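Alpha-galactosidase (Umbelopsis vinacea, PDB 3A5V) hydrolyses terminal alpha-galactosyl residues from galactosides as a tetrameric glycoside hydrolase of family 27. Local coordinates at residues 52-65 / 100-114. Sequence-based numbering, arbitrary orientation. Where two conformers were deposited one is given.
With MAN (alpha-D-mannopyranose), chain B; MAN (alpha-D-mannopyranose), chain C.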
loop_
_atom_site.group_PDB
_atom_site.type_symbol
_atom_site.label_atom_id
_atom_site.label_comp_id
_atom_site.label_asym_id
_atom_site.label_seq_id
_atom_site.Cartn_x
_atom_site.Cartn_y
_atom_site.Cartn_z
ATOM N N ASP A 52 -25.148 -4.475 19.500
ATOM C CA ASP A 52 -24.954 -5.926 19.385
ATOM C C ASP A 52 -25.595 -6.662 20.584
ATOM O O ASP A 52 -25.831 -6.059 21.637
ATOM C CB ASP A 52 -23.440 -6.210 19.369
ATOM C CG ASP A 52 -23.046 -7.516 18.638
ATOM O OD1 ASP A 52 -23.932 -8.286 18.174
ATOM O OD2 ASP A 52 -21.806 -7.748 18.526
ATOM N N CYS A 53 -25.835 -7.967 20.420
ATOM C CA CYS A 53 -26.249 -8.903 21.504
ATOM C C CYS A 53 -27.770 -8.916 21.760
ATOM O O CYS A 53 -28.216 -9.403 22.801
ATOM C CB CYS A 53 -25.427 -8.670 22.787
ATOM S SG CYS A 53 -25.120 -10.161 23.774
ATOM N N TRP A 54 -28.552 -8.422 20.793
ATOM C CA TRP A 54 -30.020 -8.545 20.825
ATOM C C TRP A 54 -30.493 -9.884 20.241
ATOM O O TRP A 54 -31.623 -10.289 20.483
ATOM C CB TRP A 54 -30.702 -7.392 20.062
ATOM C CG TRP A 54 -30.329 -7.289 18.588
ATOM C CD1 TRP A 54 -29.353 -6.479 18.045
ATOM C CD2 TRP A 54 -30.918 -7.994 17.483
ATOM N NE1 TRP A 54 -29.293 -6.651 16.692
ATOM C CE2 TRP A 54 -30.243 -7.566 16.310
ATOM C CE3 TRP A 54 -31.953 -8.943 17.366
ATOM C CZ2 TRP A 54 -30.567 -8.055 15.031
ATOM C CZ3 TRP A 54 -32.264 -9.442 16.105
ATOM C CH2 TRP A 54 -31.568 -9.004 14.950
ATOM N N GLN A 55 -29.613 -10.549 19.489
ATOM C CA GLN A 55 -29.971 -11.663 18.610
ATOM C C GLN A 55 -30.311 -12.951 19.360
ATOM O O GLN A 55 -29.691 -13.278 20.364
ATOM C CB GLN A 55 -28.839 -11.967 17.608
ATOM C CG GLN A 55 -28.493 -10.827 16.635
ATOM C CD GLN A 55 -27.481 -9.831 17.211
ATOM O OE1 GLN A 55 -27.238 -9.801 18.413
ATOM N NE2 GLN A 55 -26.875 -9.029 16.339
ATOM N N LYS A 56 -31.304 -13.668 18.838
ATOM C CA LYS A 56 -31.547 -15.055 19.211
ATOM C C LYS A 56 -30.368 -15.905 18.715
ATOM O O LYS A 56 -29.647 -15.514 17.775
ATOM C CB LYS A 56 -32.870 -15.523 18.579
ATOM C CG LYS A 56 -33.456 -16.804 19.171
ATOM C CD LYS A 56 -34.892 -17.006 18.688
ATOM C CE LYS A 56 -35.383 -18.422 18.997
ATOM N NZ LYS A 56 -36.825 -18.524 18.664
ATOM N N ASN A 57 -30.155 -17.056 19.352
ATOM C CA ASN A 57 -28.979 -17.893 19.067
ATOM C C ASN A 57 -28.957 -18.534 17.675
ATOM O O ASN A 57 -27.887 -18.875 17.174
ATOM C CB ASN A 57 -28.806 -18.976 20.142
ATOM C CG ASN A 57 -29.884 -20.043 20.054
ATOM O OD1 ASN A 57 -31.077 -19.726 20.045
ATOM N ND2 ASN A 57 -29.473 -21.312 19.961
ATOM N N GLU A 58 -30.126 -18.699 17.057
ATOM C CA GLU A 58 -30.218 -19.273 15.720
ATOM C C GLU A 58 -31.366 -18.638 14.950
ATOM O O GLU A 58 -32.303 -18.125 15.557
ATOM C CB GLU A 58 -30.388 -20.807 15.770
ATOM C CG GLU A 58 -29.172 -21.590 16.369
ATOM C CD GLU A 58 -27.833 -21.402 15.604
ATOM O OE1 GLU A 58 -27.845 -21.223 14.361
ATOM O OE2 GLU A 58 -26.756 -21.447 16.255
ATOM N N ARG A 59 -31.271 -18.661 13.620
ATOM C CA ARG A 59 -32.352 -18.228 12.736
ATOM C C ARG A 59 -33.543 -19.191 12.803
ATOM O O ARG A 59 -33.393 -20.358 13.176
ATOM C CB ARG A 59 -31.864 -18.124 11.289
ATOM C CG ARG A 59 -30.881 -16.985 11.053
ATOM C CD ARG A 59 -30.412 -16.880 9.589
ATOM N NE ARG A 59 -29.550 -15.706 9.450
ATOM C CZ ARG A 59 -29.987 -14.465 9.238
ATOM N NH1 ARG A 59 -31.290 -14.218 9.052
ATOM N NH2 ARG A 59 -29.112 -13.461 9.172
ATOM N N GLU A 60 -34.717 -18.679 12.453
ATOM C CA GLU A 60 -35.922 -19.488 12.341
ATOM C C GLU A 60 -35.798 -20.399 11.114
ATOM O O GLU A 60 -34.953 -20.173 10.235
ATOM C CB GLU A 60 -37.154 -18.576 12.216
ATOM C CG GLU A 60 -37.319 -17.574 13.375
ATOM C CD GLU A 60 -37.380 -18.264 14.739
ATOM O OE1 GLU A 60 -38.202 -19.188 14.890
ATOM O OE2 GLU A 60 -36.613 -17.902 15.662
ATOM N N SER A 61 -36.633 -21.437 11.057
ATOM C CA SER A 61 -36.739 -22.264 9.842
ATOM C C SER A 61 -37.039 -21.408 8.632
ATOM O O SER A 61 -36.562 -21.694 7.539
ATOM C CB SER A 61 -37.829 -23.332 9.994
ATOM O OG SER A 61 -37.393 -24.328 10.897
ATOM N N SER A 62 -37.826 -20.357 8.842
ATOM C CA SER A 62 -38.153 -19.376 7.811
ATOM C C SER A 62 -36.927 -18.538 7.365
ATOM O O SER A 62 -37.016 -17.789 6.394
ATOM C CB SER A 62 -39.241 -18.431 8.334
ATOM O OG SER A 62 -38.658 -17.384 9.118
ATOM N N LYS A 63 -35.810 -18.668 8.095
ATOM C CA LYS A 63 -34.545 -17.945 7.829
ATOM C C LYS A 63 -34.460 -16.546 8.446
ATOM O O LYS A 63 -33.397 -15.923 8.403
ATOM C CB LYS A 63 -34.220 -17.850 6.330
ATOM C CG LYS A 63 -33.849 -19.169 5.657
ATOM C CD LYS A 63 -33.448 -18.889 4.212
ATOM C CE LYS A 63 -33.339 -20.165 3.410
ATOM N NZ LYS A 63 -32.733 -19.906 2.074
ATOM N N THR A 64 -35.552 -16.041 9.009
ATOM C CA THR A 64 -35.465 -14.756 9.704
ATOM C C THR A 64 -34.725 -14.910 11.036
ATOM O O THR A 64 -34.636 -16.019 11.605
ATOM C CB THR A 64 -36.829 -14.028 9.901
ATOM O OG1 THR A 64 -37.601 -14.704 10.889
ATOM C CG2 THR A 64 -37.610 -13.976 8.613
ATOM N N LEU A 65 -34.151 -13.808 11.504
ATOM C CA LEU A 65 -33.446 -13.818 12.770
ATOM C C LEU A 65 -34.239 -12.953 13.742
ATOM O O LEU A 65 -34.347 -11.728 13.573
ATOM C CB LEU A 65 -32.002 -13.306 12.622
ATOM C CG LEU A 65 -31.146 -13.347 13.899
ATOM C CD1 LEU A 65 -30.935 -14.783 14.413
ATOM C CD2 LEU A 65 -29.803 -12.660 13.672
ATOM N N THR A 100 -21.592 -11.185 13.972
ATOM C CA THR A 100 -21.344 -9.825 14.435
ATOM C C THR A 100 -20.017 -9.804 15.180
ATOM O O THR A 100 -19.421 -10.862 15.436
ATOM C CB THR A 100 -22.465 -9.309 15.372
ATOM O OG1 THR A 100 -22.487 -10.094 16.574
ATOM C CG2 THR A 100 -23.833 -9.341 14.675
ATOM N N CYS A 101 -19.555 -8.607 15.548
ATOM C CA CYS A 101 -18.304 -8.499 16.290
ATOM C C CYS A 101 -18.379 -9.243 17.623
ATOM O O CYS A 101 -17.366 -9.781 18.093
ATOM C CB CYS A 101 -17.863 -7.027 16.448
ATOM S SG CYS A 101 -17.529 -6.210 14.822
ATOM N N GLY A 102 -19.586 -9.333 18.188
ATOM C CA GLY A 102 -19.814 -10.080 19.427
ATOM C C GLY A 102 -20.014 -11.576 19.233
ATOM O O GLY A 102 -20.246 -12.303 20.209
ATOM N N GLY A 103 -19.950 -12.039 17.980
ATOM C CA GLY A 103 -20.085 -13.469 17.679
ATOM C C GLY A 103 -21.505 -13.972 17.460
ATOM O O GLY A 103 -21.735 -15.180 17.423
ATOM N N HIS A 104 -22.461 -13.059 17.294
ATOM C CA HIS A 104 -23.854 -13.432 17.007
ATOM C C HIS A 104 -24.125 -13.551 15.507
ATOM O O HIS A 104 -23.337 -13.083 14.692
ATOM C CB HIS A 104 -24.790 -12.440 17.696
ATOM C CG HIS A 104 -24.482 -12.299 19.152
ATOM N ND1 HIS A 104 -23.847 -11.193 19.677
ATOM C CD2 HIS A 104 -24.602 -13.180 20.171
ATOM C CE1 HIS A 104 -23.633 -11.382 20.966
ATOM N NE2 HIS A 104 -24.099 -12.572 21.296
ATOM N N ILE A 105 -25.235 -14.192 15.148
ATOM C CA ILE A 105 -25.622 -14.347 13.740
ATOM C C ILE A 105 -25.758 -12.974 13.076
ATOM O O ILE A 105 -26.412 -12.085 13.622
ATOM C CB ILE A 105 -26.950 -15.154 13.585
ATOM C CG1 ILE A 105 -26.859 -16.517 14.299
ATOM C CG2 ILE A 105 -27.361 -15.287 12.107
ATOM C CD1 ILE A 105 -25.881 -17.499 13.680
ATOM N N ALA A 106 -25.130 -12.823 11.906
ATOM C CA ALA A 106 -25.164 -11.563 11.148
ATOM C C ALA A 106 -25.717 -11.776 9.718
ATOM O O ALA A 106 -26.208 -12.858 9.401
ATOM C CB ALA A 106 -23.770 -10.925 11.126
ATOM N N SER A 107 -25.637 -10.752 8.866
ATOM C CA SER A 107 -26.527 -10.665 7.701
ATOM C C SER A 107 -25.951 -10.956 6.314
ATOM O O SER A 107 -26.701 -10.891 5.336
ATOM C CB SER A 107 -27.220 -9.289 7.670
ATOM O OG SER A 107 -27.817 -8.991 8.931
ATOM N N LEU A 108 -24.653 -11.263 6.202
ATOM C CA LEU A 108 -24.069 -11.518 4.869
ATOM C C LEU A 108 -24.794 -12.673 4.174
ATOM O O LEU A 108 -24.852 -13.777 4.715
ATOM C CB LEU A 108 -22.573 -11.842 4.962
ATOM C CG LEU A 108 -21.802 -11.984 3.638
ATOM C CD1 LEU A 108 -21.713 -10.623 2.932
ATOM C CD2 LEU A 108 -20.397 -12.570 3.902
ATOM N N GLY A 109 -25.338 -12.421 2.988
ATOM C CA GLY A 109 -26.083 -13.448 2.268
ATOM C C GLY A 109 -27.544 -13.538 2.684
ATOM O O GLY A 109 -28.316 -14.248 2.049
ATOM N N TYR A 110 -27.924 -12.807 3.735
ATOM C CA TYR A 110 -29.314 -12.754 4.201
ATOM C C TYR A 110 -29.863 -11.337 4.170
ATOM O O TYR A 110 -30.805 -11.029 4.896
ATOM C CB TYR A 110 -29.426 -13.295 5.647
ATOM C CG TYR A 110 -29.160 -14.775 5.782
ATOM C CD1 TYR A 110 -27.854 -15.266 5.791
ATOM C CD2 TYR A 110 -30.219 -15.685 5.901
ATOM C CE1 TYR A 110 -27.601 -16.638 5.896
ATOM C CE2 TYR A 110 -29.986 -17.056 6.022
ATOM C CZ TYR A 110 -28.673 -17.522 6.023
ATOM O OH TYR A 110 -28.421 -18.866 6.136
ATOM N N GLU A 111 -29.290 -10.477 3.326
ATOM C CA GLU A 111 -29.580 -9.037 3.400
ATOM C C GLU A 111 -31.074 -8.726 3.156
ATOM O O GLU A 111 -31.669 -7.961 3.907
ATOM C CB GLU A 111 -28.697 -8.231 2.439
ATOM C CG GLU A 111 -27.179 -8.261 2.749
ATOM C CD GLU A 111 -26.437 -9.447 2.109
ATOM O OE1 GLU A 111 -27.110 -10.362 1.579
ATOM O OE2 GLU A 111 -25.175 -9.452 2.142
ATOM N N ASP A 112 -31.668 -9.316 2.116
ATOM C CA ASP A 112 -33.089 -9.072 1.803
ATOM C C ASP A 112 -34.000 -9.490 2.949
ATOM O O ASP A 112 -34.854 -8.724 3.386
ATOM C CB ASP A 112 -33.513 -9.784 0.510
ATOM C CG ASP A 112 -33.056 -9.038 -0.736
ATOM O OD1 ASP A 112 -32.532 -7.910 -0.611
ATOM O OD2 ASP A 112 -33.223 -9.575 -1.845
ATOM N N ILE A 113 -33.784 -10.703 3.431
ATOM C CA ILE A 113 -34.544 -11.271 4.542
ATOM C C ILE A 113 -34.438 -10.414 5.818
ATOM O O ILE A 113 -35.454 -10.111 6.454
ATOM C CB ILE A 113 -34.097 -12.719 4.804
ATOM C CG1 ILE A 113 -34.628 -13.627 3.667
ATOM C CG2 ILE A 113 -34.588 -13.215 6.165
ATOM C CD1 ILE A 113 -33.955 -14.999 3.606
ATOM N N ASP A 114 -33.220 -10.019 6.181
ATOM C CA ASP A 114 -33.035 -9.248 7.411
ATOM C C ASP A 114 -33.626 -7.839 7.302
ATOM O O ASP A 114 -34.274 -7.355 8.246
ATOM C CB ASP A 114 -31.562 -9.229 7.844
ATOM C CG ASP A 114 -31.083 -10.584 8.358
ATOM O OD1 ASP A 114 -31.904 -11.537 8.456
ATOM O OD2 ASP A 114 -29.878 -10.698 8.678
HETATM C C1 MAN B . -23.777 -19.699 20.222
HETATM C C2 MAN B . -23.323 -18.583 21.168
HETATM C C3 MAN B . -24.178 -17.324 21.000
HETATM C C4 MAN B . -24.405 -16.945 19.535
HETATM C C5 MAN B . -24.695 -18.169 18.656
HETATM C C6 MAN B . -24.744 -17.831 17.170
HETATM O O2 MAN B . -21.963 -18.256 20.945
HETATM O O3 MAN B . -23.569 -16.241 21.675
HETATM O O4 MAN B . -25.501 -16.059 19.494
HETATM O O5 MAN B . -23.750 -19.215 18.888
HETATM O O6 MAN B . -23.472 -17.427 16.708
HETATM C C1 MAN C . -26.041 -23.715 19.576
HETATM C C2 MAN C . -25.729 -22.217 19.392
HETATM C C3 MAN C . -25.146 -21.588 20.671
HETATM C C4 MAN C . -25.968 -21.966 21.904
HETATM C C5 MAN C . -26.253 -23.473 21.952
HETATM C C6 MAN C . -27.140 -23.855 23.139
HETATM O O2 MAN C . -26.885 -21.517 18.980
HETATM O O3 MAN C . -25.091 -20.173 20.602
HETATM O O4 MAN C . -25.256 -21.562 23.053
HETATM O O5 MAN C . -26.839 -23.927 20.733
HETATM O O6 MAN C . -28.445 -23.344 22.957
HETATM O O HOH W 1 -27.596 -9.743 13.315
HETATM O O HOH W 2 -26.945 -15.008 17.473
HETATM O O HOH W 3 -34.251 -11.521 9.795
#
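With CG beside its backbone N (chi1 -69°) and the chain extended from CG to NE, Arg59 reaches across to Asp114, whose own CG is likewise turned beside its backbone N (chi1 -71°). The two flat groups meet end-on and nearly coplanar: Arg59 NH1 donates to Asp114 OD1 (2.8 Å) and Arg59 NH2 to Asp114 OD2, both on syn lone pairs. Arg59 NH2 also donates to Ala106 O (3.0 Å), and NH1 to Lys63 O. A flat, electron-rich ring suits a flat cation: Tyr110 stacks on one guanidinium face, centres 3.9 Å apart, a cation-pi contact; Leu65 CB lies over the opposite face, toward its rim. Were Arg59 an alanine, the Asp114 carboxylate would probably lose its countercharge and Tyr110 its stacking partner. The segments follow strands 47-49 and 89-95, neighbours in the parallel beta/alpha barrel, and the contact ties their loops together. Ile105 packs against both Arg59 and Leu65, its CG2 3.5 Å from Arg59 NE and its CB against Leu65 CD2. Nearer the strands, Asp52 OD1 accepts from Thr100 OG1 (2.8 Å) and, from above its carboxylate plane, from His104 ND1; Asp52 OD2 accepts from Gly102 N (2.7 Å) and bonds a Tris molecule, probably from the crystallisation liquor. Glycine suits position 102, where a CB would clash with that oxygen.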